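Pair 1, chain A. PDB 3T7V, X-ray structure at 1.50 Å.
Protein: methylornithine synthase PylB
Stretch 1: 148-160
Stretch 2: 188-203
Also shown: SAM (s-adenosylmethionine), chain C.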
# COMPACT_ATOMS: atom_id res chain seq x y z
N GLY A 148 -2.21 -12.25 -2.20
CA GLY A 148 -3.63 -12.46 -2.48
C GLY A 148 -4.27 -13.28 -1.39
O GLY A 148 -3.70 -13.43 -0.30
N LEU A 149 -5.43 -13.85 -1.69
CA LEU A 149 -6.19 -14.54 -0.67
C LEU A 149 -5.68 -16.01 -0.56
O LEU A 149 -6.21 -16.98 -1.15
CB LEU A 149 -7.66 -14.39 -1.01
CG LEU A 149 -8.55 -15.12 -0.02
CD1 LEU A 149 -8.44 -14.39 1.31
CD2 LEU A 149 -9.98 -15.17 -0.52
N MET A 150 -4.55 -16.12 0.11
CA MET A 150 -3.93 -17.47 0.34
C MET A 150 -4.77 -18.09 1.55
O MET A 150 -5.40 -17.36 2.38
CB MET A 150 -2.35 -17.33 0.63
CG MET A 150 -1.35 -17.24 -0.65
SD MET A 150 -1.11 -18.98 -0.67
CE MET A 150 0.20 -19.32 -1.88
N ASP A 151 -4.78 -19.42 1.62
CA ASP A 151 -5.52 -20.04 2.69
C ASP A 151 -4.92 -19.82 4.05
O ASP A 151 -3.75 -19.46 4.21
CB ASP A 151 -5.84 -21.51 2.43
CG ASP A 151 -4.67 -22.40 2.29
OD1 ASP A 151 -3.65 -22.27 2.97
OD2 ASP A 151 -4.81 -23.38 1.54
N ASN A 152 -5.76 -20.05 5.07
CA ASN A 152 -5.29 -19.83 6.43
C ASN A 152 -4.07 -20.72 6.77
O ASN A 152 -3.15 -20.27 7.45
CB ASN A 152 -6.39 -20.18 7.43
CG ASN A 152 -7.51 -19.19 7.45
OD1 ASN A 152 -7.44 -18.12 6.83
ND2 ASN A 152 -8.56 -19.51 8.24
N ALA A 153 -4.01 -21.96 6.32
CA ALA A 153 -2.86 -22.77 6.66
C ALA A 153 -1.57 -22.14 6.10
O ALA A 153 -0.51 -22.22 6.69
CB ALA A 153 -3.02 -24.17 6.10
N THR A 154 -1.65 -21.58 4.88
CA THR A 154 -0.43 -21.01 4.30
C THR A 154 -0.07 -19.74 5.09
O THR A 154 1.12 -19.50 5.33
CB THR A 154 -0.66 -20.67 2.86
OG1 THR A 154 -1.09 -21.88 2.23
CG2 THR A 154 0.65 -20.20 2.17
N LEU A 155 -1.07 -18.94 5.48
CA LEU A 155 -0.78 -17.73 6.28
C LEU A 155 -0.03 -18.11 7.57
O LEU A 155 0.92 -17.44 8.02
CB LEU A 155 -2.07 -16.91 6.61
CG LEU A 155 -2.66 -16.21 5.36
CD1 LEU A 155 -4.00 -15.62 5.85
CD2 LEU A 155 -1.67 -15.13 4.84
N LEU A 156 -0.50 -19.19 8.21
CA LEU A 156 0.11 -19.61 9.48
C LEU A 156 1.55 -20.10 9.25
O LEU A 156 2.47 -19.70 10.01
CB LEU A 156 -0.86 -20.71 10.00
CG LEU A 156 -0.55 -21.61 11.07
CD1 LEU A 156 -1.91 -22.28 11.42
CD2 LEU A 156 0.56 -22.57 10.73
N LYS A 157 1.80 -20.82 8.15
CA LYS A 157 3.16 -21.29 7.88
C LYS A 157 4.10 -20.13 7.52
O LYS A 157 5.30 -20.13 7.91
CB LYS A 157 3.15 -22.33 6.80
CG LYS A 157 2.54 -23.66 7.31
CD LYS A 157 2.41 -24.55 6.08
CE LYS A 157 2.11 -25.93 6.54
NZ LYS A 157 1.10 -26.47 5.58
N ALA A 158 3.56 -19.17 6.78
CA ALA A 158 4.42 -18.04 6.42
C ALA A 158 4.79 -17.17 7.60
O ALA A 158 5.89 -16.64 7.65
CB ALA A 158 3.79 -17.22 5.32
N ARG A 159 3.88 -17.08 8.58
CA ARG A 159 4.16 -16.38 9.86
C ARG A 159 5.31 -17.05 10.58
O ARG A 159 6.26 -16.41 11.06
CB ARG A 159 2.90 -16.31 10.69
CG ARG A 159 3.13 -15.63 12.06
CD ARG A 159 3.52 -14.18 11.95
NE ARG A 159 3.73 -13.64 13.27
CZ ARG A 159 4.25 -12.44 13.50
NH1 ARG A 159 4.54 -11.62 12.49
NH2 ARG A 159 4.36 -12.02 14.74
N GLU A 160 5.27 -18.38 10.63
CA GLU A 160 6.34 -19.13 11.32
C GLU A 160 7.72 -18.97 10.65
O GLU A 160 8.74 -18.98 11.34
CB GLU A 160 5.89 -20.60 11.43
CG GLU A 160 6.78 -21.42 12.35
CD GLU A 160 6.86 -21.00 13.84
OE1 GLU A 160 5.94 -20.39 14.50
OE2 GLU A 160 7.89 -21.40 14.40
N ASP A 188 -16.29 -10.97 2.21
CA ASP A 188 -15.92 -11.32 3.58
C ASP A 188 -14.65 -12.17 3.59
O ASP A 188 -13.96 -12.23 4.62
CB ASP A 188 -17.08 -12.04 4.26
CG ASP A 188 -18.22 -11.11 4.62
OD1 ASP A 188 -18.01 -9.87 4.68
OD2 ASP A 188 -19.34 -11.63 4.88
N GLY A 189 -14.33 -12.83 2.49
CA GLY A 189 -13.11 -13.69 2.46
C GLY A 189 -11.89 -12.85 2.84
O GLY A 189 -10.99 -13.32 3.53
N ARG A 190 -11.79 -11.64 2.25
CA ARG A 190 -10.59 -10.82 2.50
C ARG A 190 -10.62 -10.30 3.93
O ARG A 190 -9.57 -10.21 4.58
CB ARG A 190 -10.39 -9.63 1.51
CG ARG A 190 -10.17 -10.12 0.09
CD ARG A 190 -10.11 -9.05 -0.96
NE ARG A 190 -8.82 -8.36 -1.02
CZ ARG A 190 -7.75 -8.80 -1.71
NH1 ARG A 190 -7.74 -10.06 -2.27
NH2 ARG A 190 -6.65 -8.03 -1.85
N VAL A 191 -11.81 -9.88 4.39
CA VAL A 191 -11.95 -9.44 5.77
C VAL A 191 -11.52 -10.56 6.73
O VAL A 191 -10.72 -10.30 7.71
CB VAL A 191 -13.40 -9.07 6.01
CG1 VAL A 191 -13.61 -8.78 7.49
CG2 VAL A 191 -13.80 -7.82 5.18
N ASN A 192 -11.98 -11.78 6.48
CA ASN A 192 -11.70 -12.89 7.37
C ASN A 192 -10.23 -13.29 7.36
O ASN A 192 -9.67 -13.74 8.40
CB ASN A 192 -12.63 -14.08 6.98
CG ASN A 192 -14.07 -13.83 7.39
OD1 ASN A 192 -14.36 -12.98 8.18
ND2 ASN A 192 -14.98 -14.54 6.77
N ALA A 193 -9.57 -13.18 6.18
CA ALA A 193 -8.17 -13.51 6.13
C ALA A 193 -7.33 -12.50 6.94
O ALA A 193 -6.38 -12.91 7.63
CB ALA A 193 -7.71 -13.53 4.64
N ARG A 194 -7.70 -11.21 6.86
CA ARG A 194 -6.95 -10.25 7.69
C ARG A 194 -7.18 -10.54 9.16
O ARG A 194 -6.24 -10.40 9.94
CB ARG A 194 -7.33 -8.82 7.31
CG ARG A 194 -6.79 -8.42 5.93
CD ARG A 194 -6.92 -6.88 5.71
NE ARG A 194 -8.29 -6.43 5.86
CZ ARG A 194 -9.24 -6.42 4.93
NH1 ARG A 194 -10.46 -6.09 5.40
NH2 ARG A 194 -9.01 -6.65 3.61
N ARG A 195 -8.38 -10.94 9.55
CA ARG A 195 -8.63 -11.25 10.94
C ARG A 195 -7.85 -12.46 11.41
O ARG A 195 -7.24 -12.46 12.50
CB ARG A 195 -10.13 -11.50 11.11
CG ARG A 195 -10.86 -10.15 11.06
CD ARG A 195 -12.39 -10.23 11.27
NE ARG A 195 -12.68 -11.21 12.35
CZ ARG A 195 -13.04 -12.50 12.16
NH1 ARG A 195 -13.24 -12.97 10.91
NH2 ARG A 195 -13.27 -13.27 13.19
N PHE A 196 -7.79 -13.50 10.55
CA PHE A 196 -7.04 -14.71 10.88
C PHE A 196 -5.55 -14.35 11.04
O PHE A 196 -4.86 -14.82 11.94
CB PHE A 196 -7.23 -15.79 9.80
CG PHE A 196 -6.46 -17.06 10.11
CD1 PHE A 196 -7.02 -17.99 10.98
CD2 PHE A 196 -5.21 -17.26 9.59
CE1 PHE A 196 -6.29 -19.17 11.29
CE2 PHE A 196 -4.46 -18.41 9.88
CZ PHE A 196 -5.01 -19.35 10.75
N ALA A 197 -5.05 -13.53 10.09
CA ALA A 197 -3.64 -13.16 10.14
C ALA A 197 -3.35 -12.39 11.44
O ALA A 197 -2.30 -12.70 12.10
CB ALA A 197 -3.30 -12.27 8.92
N LYS A 198 -4.23 -11.45 11.86
CA LYS A 198 -3.97 -10.69 13.13
C LYS A 198 -3.91 -11.73 14.29
O LYS A 198 -3.08 -11.62 15.20
CB LYS A 198 -5.07 -9.69 13.37
CG LYS A 198 -4.86 -8.45 12.54
CD LYS A 198 -4.22 -7.35 13.41
CE LYS A 198 -5.24 -6.30 13.81
NZ LYS A 198 -4.59 -5.25 14.64
N GLN A 199 -4.77 -12.77 14.25
CA GLN A 199 -4.73 -13.76 15.35
C GLN A 199 -3.41 -14.52 15.40
O GLN A 199 -2.98 -15.02 16.48
CB GLN A 199 -5.88 -14.76 15.15
CG GLN A 199 -7.19 -14.09 15.45
CD GLN A 199 -8.41 -14.86 15.00
OE1 GLN A 199 -9.55 -14.43 15.24
NE2 GLN A 199 -8.20 -16.04 14.43
N GLN A 200 -2.77 -14.74 14.24
CA GLN A 200 -1.47 -15.40 14.20
C GLN A 200 -0.28 -14.50 14.49
O GLN A 200 0.86 -14.94 14.56
CB GLN A 200 -1.28 -15.99 12.81
CG GLN A 200 -2.17 -17.19 12.51
CD GLN A 200 -1.91 -18.38 13.45
OE1 GLN A 200 -0.77 -18.68 13.83
NE2 GLN A 200 -2.96 -19.14 13.71
N GLY A 201 -0.60 -13.24 14.69
CA GLY A 201 0.42 -12.26 15.06
C GLY A 201 0.84 -11.25 14.00
O GLY A 201 1.66 -10.36 14.28
N TYR A 202 0.30 -11.41 12.79
CA TYR A 202 0.63 -10.40 11.76
C TYR A 202 0.12 -9.02 12.09
O TYR A 202 -0.94 -8.87 12.73
CB TYR A 202 -0.08 -10.78 10.43
CG TYR A 202 0.45 -11.93 9.65
CD1 TYR A 202 1.35 -11.67 8.58
CD2 TYR A 202 0.01 -13.24 9.87
CE1 TYR A 202 1.77 -12.68 7.77
CE2 TYR A 202 0.44 -14.25 9.02
CZ TYR A 202 1.32 -13.97 8.01
OH TYR A 202 1.68 -14.98 7.19
N CYS A 203 0.85 -8.02 11.61
CA CYS A 203 0.26 -6.70 11.41
C CYS A 203 -0.46 -6.73 10.04
O CYS A 203 -0.03 -7.51 9.17
CB CYS A 203 1.39 -5.65 11.32
SG CYS A 203 2.13 -5.31 12.87
N SAM C . -2.69 -9.96 -6.12
CA SAM C . -2.71 -9.57 -4.79
C SAM C . -3.90 -8.80 -4.38
O SAM C . -4.74 -8.45 -5.24
OXT SAM C . -4.07 -8.61 -3.13
CB SAM C . -1.86 -8.55 -4.52
CG SAM C . -1.67 -7.41 -5.43
SD SAM C . -1.92 -5.78 -4.60
CE SAM C . -0.30 -5.08 -4.73
C5' SAM C . -2.79 -4.88 -5.86
C4' SAM C . -3.53 -3.88 -5.37
O4' SAM C . -2.69 -2.91 -6.26
C3' SAM C . -4.84 -3.92 -5.56
O3' SAM C . -5.10 -4.19 -4.17
C2' SAM C . -4.92 -2.40 -5.74
O2' SAM C . -5.24 -1.67 -4.52
C1' SAM C . -3.64 -1.85 -6.39
N9 SAM C . -3.85 -1.71 -7.88
C8 SAM C . -3.98 -2.66 -8.85
N7 SAM C . -4.19 -2.08 -10.02
C5 SAM C . -4.19 -0.72 -9.81
C6 SAM C . -4.44 0.38 -10.65
N6 SAM C . -4.71 0.24 -11.95
N1 SAM C . -4.32 1.61 -10.14
C2 SAM C . -4.06 1.82 -8.81
N3 SAM C . -3.93 0.78 -7.95
C4 SAM C . -3.97 -0.48 -8.47

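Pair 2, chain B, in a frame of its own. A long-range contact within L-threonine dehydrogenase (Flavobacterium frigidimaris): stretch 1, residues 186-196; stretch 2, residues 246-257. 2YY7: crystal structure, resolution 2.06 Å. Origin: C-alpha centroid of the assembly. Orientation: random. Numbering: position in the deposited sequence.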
# COMPACT_ATOMS: atom_id res chain seq x y z
N ASP B 186 2.56 7.25 22.44
CA ASP B 186 3.60 7.56 23.41
C ASP B 186 3.13 8.18 24.72
O ASP B 186 3.85 8.15 25.72
CB ASP B 186 4.66 8.46 22.76
CG ASP B 186 5.43 7.76 21.64
OD1 ASP B 186 5.07 6.62 21.28
OD2 ASP B 186 6.40 8.35 21.14
N TYR B 187 1.92 8.74 24.74
CA TYR B 187 1.41 9.35 25.97
C TYR B 187 1.30 8.32 27.09
O TYR B 187 1.41 8.66 28.27
CB TYR B 187 0.04 10.00 25.75
CG TYR B 187 -1.13 9.07 26.03
CD1 TYR B 187 -1.67 8.27 25.02
CD2 TYR B 187 -1.66 8.96 27.32
CE1 TYR B 187 -2.71 7.37 25.30
CE2 TYR B 187 -2.69 8.06 27.60
CZ TYR B 187 -3.21 7.28 26.58
OH TYR B 187 -4.22 6.38 26.86
N ALA B 188 1.07 7.06 26.72
CA ALA B 188 0.92 5.98 27.71
C ALA B 188 2.23 5.66 28.43
O ALA B 188 2.24 4.91 29.40
CB ALA B 188 0.36 4.73 27.04
N VAL B 189 3.32 6.21 27.92
CA VAL B 189 4.63 6.03 28.53
C VAL B 189 4.94 7.32 29.29
O VAL B 189 5.25 7.29 30.48
CB VAL B 189 5.73 5.78 27.47
CG1 VAL B 189 7.11 5.75 28.13
CG2 VAL B 189 5.45 4.47 26.75
N ASP B 190 4.81 8.44 28.60
CA ASP B 190 5.07 9.75 29.20
C ASP B 190 4.30 9.98 30.50
O ASP B 190 4.85 10.49 31.48
CB ASP B 190 4.71 10.85 28.20
CG ASP B 190 5.66 10.91 27.02
OD1 ASP B 190 5.36 11.65 26.06
OD2 ASP B 190 6.70 10.22 27.05
N ILE B 191 3.03 9.58 30.51
CA ILE B 191 2.17 9.75 31.67
C ILE B 191 2.81 9.16 32.93
O ILE B 191 2.61 9.67 34.03
CB ILE B 191 0.79 9.10 31.43
CG1 ILE B 191 -0.19 9.50 32.53
CG2 ILE B 191 0.93 7.58 31.36
CD1 ILE B 191 -1.61 9.04 32.28
N PHE B 192 3.57 8.08 32.77
CA PHE B 192 4.23 7.46 33.92
C PHE B 192 5.40 8.32 34.40
O PHE B 192 5.55 8.55 35.60
CB PHE B 192 4.71 6.05 33.56
CG PHE B 192 3.63 5.00 33.61
CD1 PHE B 192 3.21 4.47 34.83
CD2 PHE B 192 3.01 4.55 32.44
CE1 PHE B 192 2.19 3.51 34.88
CE2 PHE B 192 1.99 3.59 32.49
CZ PHE B 192 1.58 3.07 33.71
N TYR B 193 6.22 8.81 33.48
CA TYR B 193 7.35 9.64 33.87
C TYR B 193 6.93 10.95 34.54
O TYR B 193 7.54 11.37 35.52
CB TYR B 193 8.25 9.93 32.67
CG TYR B 193 9.07 8.74 32.23
CD1 TYR B 193 8.55 7.78 31.36
CD2 TYR B 193 10.36 8.53 32.74
CE1 TYR B 193 9.29 6.65 31.00
CE2 TYR B 193 11.10 7.40 32.40
CZ TYR B 193 10.56 6.46 31.53
OH TYR B 193 11.28 5.34 31.20
N LYS B 194 5.89 11.58 34.00
CA LYS B 194 5.41 12.85 34.55
C LYS B 194 4.62 12.65 35.84
O LYS B 194 4.66 13.51 36.72
CB LYS B 194 4.52 13.57 33.52
CG LYS B 194 5.22 13.91 32.22
CD LYS B 194 6.42 14.81 32.43
CE LYS B 194 7.08 15.12 31.10
NZ LYS B 194 8.37 15.84 31.27
N ALA B 195 3.92 11.53 35.96
CA ALA B 195 3.15 11.24 37.17
C ALA B 195 4.12 11.08 38.33
O ALA B 195 3.91 11.61 39.42
CB ALA B 195 2.34 9.96 36.99
N ILE B 196 5.20 10.35 38.08
CA ILE B 196 6.21 10.08 39.09
C ILE B 196 7.11 11.28 39.37
O ILE B 196 7.45 11.57 40.52
CB ILE B 196 7.08 8.87 38.66
CG1 ILE B 196 6.19 7.62 38.55
CG2 ILE B 196 8.20 8.64 39.65
CD1 ILE B 196 6.90 6.39 38.01
N SER B 246 -6.80 -2.38 25.78
CA SER B 246 -7.47 -1.27 25.12
C SER B 246 -7.96 -0.42 26.28
O SER B 246 -8.66 -0.92 27.17
CB SER B 246 -8.66 -1.73 24.26
OG SER B 246 -8.24 -2.12 22.96
N PHE B 247 -7.57 0.85 26.28
CA PHE B 247 -7.96 1.77 27.33
C PHE B 247 -7.87 3.22 26.88
O PHE B 247 -7.25 3.52 25.86
CB PHE B 247 -7.11 1.53 28.60
CG PHE B 247 -5.61 1.74 28.39
CD1 PHE B 247 -5.07 3.02 28.27
CD2 PHE B 247 -4.75 0.64 28.36
CE1 PHE B 247 -3.69 3.20 28.11
CE2 PHE B 247 -3.36 0.81 28.20
CZ PHE B 247 -2.83 2.10 28.08
N THR B 248 -8.49 4.11 27.63
CA THR B 248 -8.49 5.53 27.34
C THR B 248 -7.52 6.21 28.30
O THR B 248 -7.07 5.60 29.27
CB THR B 248 -9.87 6.16 27.59
OG1 THR B 248 -10.23 5.96 28.96
CG2 THR B 248 -10.93 5.52 26.70
N PRO B 249 -7.17 7.48 28.03
CA PRO B 249 -6.25 8.18 28.93
C PRO B 249 -6.87 8.26 30.33
O PRO B 249 -6.18 8.11 31.33
CB PRO B 249 -6.10 9.54 28.27
CG PRO B 249 -6.18 9.20 26.81
CD PRO B 249 -7.35 8.23 26.77
N THR B 250 -8.19 8.49 30.38
CA THR B 250 -8.89 8.58 31.66
C THR B 250 -8.67 7.31 32.46
O THR B 250 -8.39 7.36 33.67
CB THR B 250 -10.41 8.78 31.47
OG1 THR B 250 -10.66 10.01 30.77
CG2 THR B 250 -11.12 8.84 32.83
N GLU B 251 -8.78 6.16 31.80
CA GLU B 251 -8.60 4.89 32.50
C GLU B 251 -7.17 4.65 32.99
O GLU B 251 -6.98 4.21 34.12
CB GLU B 251 -9.05 3.72 31.61
CG GLU B 251 -10.52 3.81 31.19
CD GLU B 251 -10.92 2.74 30.19
OE1 GLU B 251 -10.24 2.59 29.15
OE2 GLU B 251 -11.94 2.05 30.42
N ILE B 252 -6.16 4.92 32.16
CA ILE B 252 -4.79 4.69 32.62
C ILE B 252 -4.40 5.69 33.70
O ILE B 252 -3.64 5.36 34.61
CB ILE B 252 -3.75 4.72 31.45
CG1 ILE B 252 -2.35 4.48 32.03
CG2 ILE B 252 -3.81 6.05 30.72
CD1 ILE B 252 -1.29 4.16 30.99
N ALA B 253 -4.93 6.91 33.61
CA ALA B 253 -4.64 7.93 34.60
C ALA B 253 -5.28 7.51 35.93
O ALA B 253 -4.70 7.73 37.00
CB ALA B 253 -5.20 9.29 34.15
N ASN B 254 -6.46 6.91 35.86
CA ASN B 254 -7.16 6.45 37.06
C ASN B 254 -6.44 5.28 37.71
O ASN B 254 -6.42 5.15 38.94
CB ASN B 254 -8.60 6.04 36.73
CG ASN B 254 -9.52 7.24 36.53
OD1 ASN B 254 -9.23 8.35 36.97
ND2 ASN B 254 -10.66 7.00 35.88
N GLU B 255 -5.84 4.42 36.90
CA GLU B 255 -5.11 3.28 37.45
C GLU B 255 -3.87 3.80 38.18
O GLU B 255 -3.50 3.30 39.25
CB GLU B 255 -4.70 2.31 36.34
CG GLU B 255 -4.15 0.99 36.87
CD GLU B 255 -5.19 0.20 37.63
OE1 GLU B 255 -4.80 -0.67 38.44
OE2 GLU B 255 -6.40 0.43 37.42
N ILE B 256 -3.22 4.81 37.60
CA ILE B 256 -2.03 5.41 38.20
C ILE B 256 -2.39 6.09 39.52
O ILE B 256 -1.59 6.07 40.47
CB ILE B 256 -1.39 6.45 37.24
CG1 ILE B 256 -0.81 5.73 36.02
CG2 ILE B 256 -0.30 7.24 37.96
CD1 ILE B 256 -0.28 6.67 34.95
N LYS B 257 -3.58 6.67 39.58
CA LYS B 257 -4.03 7.36 40.80
C LYS B 257 -4.13 6.43 42.01
O LYS B 257 -4.10 6.89 43.15
CB LYS B 257 -5.39 8.03 40.57
CG LYS B 257 -5.31 9.27 39.70
CD LYS B 257 -6.67 9.91 39.50
CE LYS B 257 -6.54 11.19 38.68
NZ LYS B 257 -7.87 11.77 38.32
O HOH W 1 -5.63 5.36 24.82

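The two pairs differ most sharply in where an aromatic ring sits at two matched positions: on the second helix in pair 1 (Phe A196, whose edge meets Leu A156) and on the first in pair 2 (Phe B192). Phe A196 is matched by Ile B252, and Leu A156 by Phe B192.

The shared frame is two helices running in roughly the same direction, crossing at -34° in pair 1 and -32° in pair 2, with axes 9.9 and 10.8 Å apart at closest approach. Fourteen central residues superpose with an RMSD of 0.6 Å. Asn A152, Leu A155, Leu A156 and Arg A159 match Ala B188, Ile B191, Phe B192 and Ala B195; facing them, Ala A193, Phe A196, Ala A197 and Gln A200 match Pro B249, Ile B252, Ala B253 and Ile B256.

At the centre, Phe A196 and Ile B252 fall within 0.3 Å at CA, and both point toward the other helix. The flat ring of Phe A196 takes Asn A152 over one face, with Asn A152 CB 3.6 Å from the ring centroid in a CH-pi contact, while Leu A156 CB approaches the ring edge, 4.3 Å from Phe A196 CE2. The branched Ile B252 instead sits as a knob among Tyr B187, Ala B188, Ile B191 and Phe B192, its CD1 3.7 Å from Phe B192 CE2. Ile B256 CD1 lies over the face of Phe B192, 4.1 Å from the ring centroid. Its counterpart Gln A200 places NE2 4.0 Å from Leu A156 CD1, with no ring there to cover.

Leu A155 and Ile B191 both point toward the partner. Leu A155 CD1 approaches Phe A196 CD2 at 4.3 Å; Ile B191 packs among isoleucines, its CG1 3.7 Å from Ile B256 CD1 and its CD1 4.0 Å from Ile B252 CG2. One turn on, Arg A159 is matched by Ala B195, which offers only its CB methyl, 3.9 Å from Ile B256 CG2.

At another matched position, Asp A151 points away from the partner, and its OD1 caps the helix by accepting from Thr A154 N (2.9 Å). The matching Tyr B187 points toward the partner, laying CZ 3.5 Å from Pro B249 CG, and a water links the stretches by donating to Phe B247 O and accepting from Tyr B187 OH, 2.7 Å in each case. Thr B248 OG1 caps the second helix of pair 2, accepting from Glu B251 N (3.2 Å).

At the far end of pair 1, Gly A201 closes the helix in a Schellman motif with positive phi. Tyr A202 follows, and Arg A159 CD covers one face of its ring, 4.3 Å from the centroid. Tyr A202 OH also donates a hydrogen bond to Leu A155 O (2.7 Å), tying the end of this stretch to the first helix.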